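Orf11 (Staphylococcus phage P68, PDB 6O43) is a potential phage lysin that probably degrades the cell wall of its staphylococcal host. Local coordinates at residues A[34-37]-A[38-42]; A[44-47]-A[48-51]; A[90-93]-A[94-98]. All coordinates share one frame; numbering follows the deposited sequence.

How the contacts relate
The three contacts follow one another along an all-helical chain and gather in one region of it. Contact 1 (34-42) spans the short helix 34-38 and the turn that leaves it, contact 2 (44-51) the opening of helix 44-57, and contact 3 (90-98) the first half of helix 89-104. Their centres lie about 10 Å apart for contacts 1 and 2, 13 Å for contacts 2 and 3, and 15 Å for contacts 1 and 3. L40 and F36 pack on I47, V50 meets A93, and W39 reaches D92, so two successive helices, and the more distant helix 89-104, are joined by side-chain packing. W39 belongs to the pocket of the bound triiodinated compound, whose other residues, R86 to Y89, run into the first residue of helix 89-104.

Contact 1 of 3, residues A[34-37]-A[38-42]; sequences GRFN and VWLGG. With I3C (5-amino-2,4,6-triiodobenzene-1,3-dicarboxylic acid), chain B.
R35, in the short helix 34-38, lays its aliphatic chain over one face of the W39 indole, just past the helix C-terminus. The centre of the pairing is a CH-pi contact, with R35 CD 3.5 Å from the centroid of the six-membered ring and almost on its normal. Both side chains leave the backbone with CG anti to the carbonyl carbon (chi1 -71° for R35, -79° for W39), which sends them off side by side in the same direction. Beyond CD the guanidinium turns nearly perpendicular to the indole and presents an edge to CZ2; with R35 CZ 5.4 Å from the centroid of the six-membered ring, any cation-pi attraction is weak at most. Its nitrogens are instead held by L77 O, N81 OD1 and G72 O, with a salt bridge to E68.

At its C-terminal end the helix comes undone over one turn. R35 O takes two donors, W39 N at 3.0 Å and L40 N at 3.2 Å, the second widening the alpha turn into a pi turn. G41 then leaves helical geometry with positive phi, and G42 N bends back to F36 O at 2.8 Å.

The indole's other face receives the I3C amine, N13 standing 3.4 Å above the ring plane, toward the rim, while W39 O lies 3.0 Å from iodine I2 of that compound.

Contact 2 of 3, residues A[44-47]-A[48-51]; sequences ESKI and RQVL
E44 runs alongside R48 in the first turns of the alpha-helix 44-57, where four successive i to i+4 backbone bonds, each 2.9 Å from N to O, tie residues 44-47 to 48-51. The carboxylate does not close on the guanidinium: E44 OE1 stays 4.1 Å from R48 NH2, near the guanidinium plane, and the two flat groups are turned 60° apart. Attraction here is therefore probably electrostatic and loose, the salt bridge of R48 being made through NH1 to D24 in the first turn of helix 23-30. Closer in, the arginine chain lies against backbone, with R48 CG 3.4 Å from E44 O.

S45 contributes its carbonyl, which accepts from Q49 N, while its hydroxyl bonds to N43 OD1 just before the helix. The same N43 oxygen also accepts from K46 N, tying down the opening turn.

K46 sends its extended chain away from the helix, its side chain touching L40 and Y89; its carbonyl meets V50: besides bonding V50 N, K46 O lies 3.4 Å from V50 CG2. Next to this, Q49 holds Y89 OH with its own OE1, a link to helix 89-104.

I47 brings in the buried side. It and L51 point the same way, toward the apolar surface where L51 meets I23 and F64. In I47, CG2 stands anti to the backbone N, and this branch touches L51 CD1 at 4.0 Å; L51 CG rests still closer, 3.3 Å from I47 O.

Contact 3 of 3, residues A[90-93]-A[94-98]; sequences LTDA and KFIAR
Residues 90-98 form regular alpha-helix, K94, F95, I96 and A97 each donating its N-H to the carbonyl four residues earlier, the shortest of these bonds being A97 N to A93 O at 2.8 Å. On the side that touches helix 44-57 the extended K94 chain passes obliquely across L90, with K94 CE 4.0 Å from L90 CG. Before that K94 CG lies 3.5 Å from L90 O, so the lysine's methylenes cover the helix backbone as well as the leucine.

About half a turn round the helix, D92 and I96 run side by side. The aspartate has CG anti to the backbone N (chi1 -166°), and D92 OD2 comes within 4.1 Å of I96 CG1. This buried carboxylate is satisfied by main chain from the loop before the helix: OD1 accepts from R86 N and OD2 from W79 N, which fixes its rotation and anchors that loop to the helix. R86 also makes a cation-pi contact with F95.

Helix 89-104 lies against helix 44-57, L90 on Q49 at one end and K94, A97 and R98 on I57 further along. Its loop-facing side, through D92, A93, F95 and I96, meets W39, W79, T83 and H82.

Contact 1 of 3, residues A[34-37]-A[38-42]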
# COMPACT_ATOMS: atom_id res chain seq x y z
N GLY A 34 -2.32 -14.73 -1.20
CA GLY A 34 -1.32 -14.23 -2.13
C GLY A 34 -0.18 -15.21 -2.34
O GLY A 34 -0.37 -16.43 -2.44
N ARG A 35 1.04 -14.66 -2.40
CA ARG A 35 2.22 -15.47 -2.66
C ARG A 35 2.72 -16.21 -1.42
O ARG A 35 3.54 -17.12 -1.56
CB ARG A 35 3.32 -14.60 -3.25
CG ARG A 35 2.98 -14.18 -4.67
CD ARG A 35 3.75 -12.97 -5.16
NE ARG A 35 3.25 -12.58 -6.47
CZ ARG A 35 2.16 -11.85 -6.65
NH1 ARG A 35 1.46 -11.41 -5.61
NH2 ARG A 35 1.76 -11.54 -7.88
N PHE A 36 2.25 -15.85 -0.23
CA PHE A 36 2.48 -16.73 0.91
C PHE A 36 1.88 -18.11 0.65
O PHE A 36 2.40 -19.11 1.14
CB PHE A 36 1.90 -16.12 2.20
CG PHE A 36 2.39 -14.73 2.49
CD1 PHE A 36 3.72 -14.50 2.80
CD2 PHE A 36 1.52 -13.65 2.47
CE1 PHE A 36 4.18 -13.22 3.09
CE2 PHE A 36 1.97 -12.37 2.76
CZ PHE A 36 3.30 -12.16 3.07
N ASN A 37 0.82 -18.16 -0.16
CA ASN A 37 0.19 -19.42 -0.55
C ASN A 37 0.78 -19.97 -1.85
O ASN A 37 1.27 -21.10 -1.89
CB ASN A 37 -1.32 -19.24 -0.69
CG ASN A 37 -2.03 -20.50 -1.15
OD1 ASN A 37 -1.70 -21.61 -0.71
ND2 ASN A 37 -3.00 -20.35 -2.04
N VAL A 38 0.74 -19.17 -2.93
CA VAL A 38 1.11 -19.69 -4.24
C VAL A 38 2.60 -19.99 -4.31
O VAL A 38 3.01 -21.01 -4.88
CB VAL A 38 0.67 -18.72 -5.35
CG1 VAL A 38 1.23 -19.17 -6.69
CG2 VAL A 38 -0.85 -18.63 -5.41
N TRP A 39 3.43 -19.11 -3.75
CA TRP A 39 4.88 -19.28 -3.85
C TRP A 39 5.46 -20.12 -2.72
O TRP A 39 6.34 -20.95 -2.96
CB TRP A 39 5.57 -17.92 -3.87
CG TRP A 39 5.53 -17.22 -5.20
CD1 TRP A 39 4.90 -17.63 -6.34
CD2 TRP A 39 6.16 -15.96 -5.52
NE1 TRP A 39 5.09 -16.71 -7.35
CE2 TRP A 39 5.86 -15.68 -6.87
CE3 TRP A 39 6.94 -15.06 -4.79
CZ2 TRP A 39 6.32 -14.52 -7.51
CZ3 TRP A 39 7.39 -13.91 -5.43
CH2 TRP A 39 7.08 -13.65 -6.77
N LEU A 40 5.00 -19.93 -1.48
CA LEU A 40 5.59 -20.59 -0.33
C LEU A 40 4.74 -21.73 0.21
O LEU A 40 5.13 -22.36 1.20
CB LEU A 40 5.85 -19.57 0.78
CG LEU A 40 6.40 -18.20 0.38
CD1 LEU A 40 6.66 -17.35 1.62
CD2 LEU A 40 7.68 -18.33 -0.45
N GLY A 41 3.59 -22.02 -0.39
CA GLY A 41 2.73 -23.10 0.07
C GLY A 41 2.32 -22.98 1.52
O GLY A 41 1.98 -23.98 2.17
N GLY A 42 2.34 -21.76 2.05
CA GLY A 42 1.94 -21.52 3.43
C GLY A 42 2.96 -21.90 4.47
O GLY A 42 2.63 -21.90 5.66
I3 I3C B . 9.75 -16.12 -8.73
I2 I3C B . 7.80 -20.90 -5.63
I1 I3C B . 8.43 -21.26 -11.66
O8 I3C B . 10.51 -18.43 -11.73
O9 I3C B . 8.55 -17.48 -11.84
C10 I3C B . 7.74 -22.20 -8.58
N13 I3C B . 8.85 -17.93 -6.29
C1 I3C B . 9.00 -18.85 -9.90
C6 I3C B . 9.09 -18.12 -8.72
C5 I3C B . 8.75 -18.70 -7.52
C4 I3C B . 8.31 -20.01 -7.48
C3 I3C B . 8.22 -20.75 -8.64
C2 I3C B . 8.56 -20.17 -9.86
C7 I3C B . 9.37 -18.22 -11.23
O11 I3C B . 6.51 -22.45 -8.70
O12 I3C B . 8.56 -23.13 -8.39

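Contact 2 of 3, residues A[44-47]-A[48-51]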
# COMPACT_ATOMS: atom_id res chain seq x y z
N GLU A 44 5.46 -21.75 7.26
CA GLU A 44 5.66 -20.66 8.21
C GLU A 44 7.10 -20.17 8.24
O GLU A 44 7.35 -18.97 8.39
CB GLU A 44 5.21 -21.10 9.61
CG GLU A 44 3.72 -21.38 9.72
CD GLU A 44 3.16 -21.14 11.11
OE1 GLU A 44 3.96 -21.01 12.06
OE2 GLU A 44 1.91 -21.06 11.23
N SER A 45 8.07 -21.07 8.11
CA SER A 45 9.47 -20.64 8.18
C SER A 45 9.83 -19.75 7.00
O SER A 45 10.57 -18.77 7.16
CB SER A 45 10.40 -21.84 8.27
OG SER A 45 10.45 -22.56 7.05
N LYS A 46 9.31 -20.05 5.81
CA LYS A 46 9.57 -19.19 4.65
C LYS A 46 8.82 -17.87 4.77
O LYS A 46 9.34 -16.82 4.38
CB LYS A 46 9.20 -19.92 3.36
CG LYS A 46 10.13 -21.08 3.04
CD LYS A 46 9.81 -21.71 1.69
CE LYS A 46 10.88 -22.72 1.30
NZ LYS A 46 10.57 -23.43 0.02
N ILE A 47 7.60 -17.90 5.32
CA ILE A 47 6.86 -16.65 5.55
C ILE A 47 7.64 -15.75 6.50
O ILE A 47 7.81 -14.56 6.25
CB ILE A 47 5.45 -16.96 6.08
CG1 ILE A 47 4.63 -17.71 5.02
CG2 ILE A 47 4.75 -15.68 6.49
CD1 ILE A 47 3.26 -18.15 5.51
N ARG A 48 8.13 -16.32 7.61
CA ARG A 48 8.96 -15.55 8.53
C ARG A 48 10.21 -15.02 7.85
O ARG A 48 10.61 -13.88 8.09
CB ARG A 48 9.36 -16.42 9.72
CG ARG A 48 8.26 -16.66 10.69
CD ARG A 48 8.67 -17.67 11.75
NE ARG A 48 7.50 -18.14 12.47
CZ ARG A 48 6.88 -17.43 13.40
NH1 ARG A 48 7.33 -16.22 13.73
NH2 ARG A 48 5.80 -17.92 14.00
N GLN A 49 10.86 -15.85 7.04
CA GLN A 49 12.03 -15.41 6.30
C GLN A 49 11.72 -14.17 5.48
O GLN A 49 12.48 -13.20 5.47
CB GLN A 49 12.52 -16.55 5.41
CG GLN A 49 13.85 -16.30 4.73
CD GLN A 49 14.13 -17.31 3.64
OE1 GLN A 49 13.20 -17.90 3.08
NE2 GLN A 49 15.40 -17.52 3.32
N VAL A 50 10.57 -14.18 4.79
CA VAL A 50 10.19 -13.05 3.95
C VAL A 50 9.92 -11.81 4.80
O VAL A 50 10.46 -10.73 4.55
CB VAL A 50 8.97 -13.42 3.09
CG1 VAL A 50 8.36 -12.17 2.48
CG2 VAL A 50 9.37 -14.42 2.02
N LEU A 51 9.08 -11.96 5.83
CA LEU A 51 8.71 -10.81 6.65
C LEU A 51 9.93 -10.21 7.35
O LEU A 51 10.10 -8.99 7.38
CB LEU A 51 7.65 -11.22 7.67
CG LEU A 51 6.34 -11.66 7.02
CD1 LEU A 51 5.30 -12.03 8.07
CD2 LEU A 51 5.82 -10.56 6.10

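Contact 3 of 3, residues A[90-93]-A[94-98]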
# COMPACT_ATOMS: atom_id res chain seq x y z
N LEU A 90 12.59 -14.88 -2.42
CA LEU A 90 13.34 -14.04 -1.48
C LEU A 90 13.97 -12.85 -2.19
O LEU A 90 13.87 -11.71 -1.71
CB LEU A 90 14.40 -14.86 -0.75
CG LEU A 90 15.08 -14.12 0.41
CD1 LEU A 90 14.03 -13.64 1.40
CD2 LEU A 90 16.10 -15.01 1.10
N THR A 91 14.62 -13.09 -3.32
CA THR A 91 15.13 -11.99 -4.14
C THR A 91 14.02 -11.00 -4.49
O THR A 91 14.24 -9.79 -4.52
CB THR A 91 15.78 -12.53 -5.41
OG1 THR A 91 16.90 -13.35 -5.07
CG2 THR A 91 16.23 -11.38 -6.31
N ASP A 92 12.81 -11.51 -4.74
CA ASP A 92 11.71 -10.63 -5.13
C ASP A 92 11.23 -9.79 -3.95
O ASP A 92 10.95 -8.60 -4.11
CB ASP A 92 10.56 -11.45 -5.71
CG ASP A 92 9.55 -10.59 -6.44
OD1 ASP A 92 9.82 -10.20 -7.59
OD2 ASP A 92 8.48 -10.28 -5.86
N ALA A 93 11.13 -10.39 -2.76
CA ALA A 93 10.70 -9.64 -1.59
C ALA A 93 11.66 -8.50 -1.28
O ALA A 93 11.24 -7.37 -1.01
CB ALA A 93 10.55 -10.56 -0.38
N LYS A 94 12.97 -8.78 -1.33
CA LYS A 94 13.96 -7.74 -1.06
C LYS A 94 13.97 -6.68 -2.15
O LYS A 94 14.14 -5.49 -1.87
CB LYS A 94 15.35 -8.36 -0.90
CG LYS A 94 15.49 -9.35 0.25
CD LYS A 94 16.93 -9.84 0.34
CE LYS A 94 17.11 -10.88 1.44
NZ LYS A 94 18.49 -11.41 1.45
N PHE A 95 13.82 -7.10 -3.41
CA PHE A 95 13.72 -6.13 -4.50
C PHE A 95 12.56 -5.17 -4.28
O PHE A 95 12.71 -3.95 -4.39
CB PHE A 95 13.57 -6.88 -5.83
CG PHE A 95 13.29 -5.99 -7.01
CD1 PHE A 95 14.28 -5.16 -7.53
CD2 PHE A 95 12.05 -5.99 -7.63
CE1 PHE A 95 14.02 -4.34 -8.62
CE2 PHE A 95 11.79 -5.18 -8.73
CZ PHE A 95 12.78 -4.35 -9.22
N ILE A 96 11.38 -5.71 -3.94
CA ILE A 96 10.21 -4.86 -3.76
C ILE A 96 10.32 -4.04 -2.48
O ILE A 96 9.80 -2.91 -2.42
CB ILE A 96 8.93 -5.72 -3.77
CG1 ILE A 96 8.68 -6.27 -5.17
CG2 ILE A 96 7.74 -4.89 -3.29
CD1 ILE A 96 8.73 -5.19 -6.27
N ALA A 97 10.97 -4.57 -1.45
CA ALA A 97 11.16 -3.81 -0.22
C ALA A 97 12.02 -2.58 -0.48
O ALA A 97 11.68 -1.47 -0.06
CB ALA A 97 11.78 -4.68 0.87
N ARG A 98 13.15 -2.76 -1.17
CA ARG A 98 14.00 -1.62 -1.49
C ARG A 98 13.30 -0.65 -2.45
O ARG A 98 13.48 0.56 -2.34
CB ARG A 98 15.33 -2.09 -2.07
CG ARG A 98 16.25 -2.74 -1.03
CD ARG A 98 17.61 -3.07 -1.63
NE ARG A 98 17.52 -4.09 -2.68
CZ ARG A 98 17.89 -5.35 -2.53
NH1 ARG A 98 18.40 -5.77 -1.37
NH2 ARG A 98 17.77 -6.20 -3.54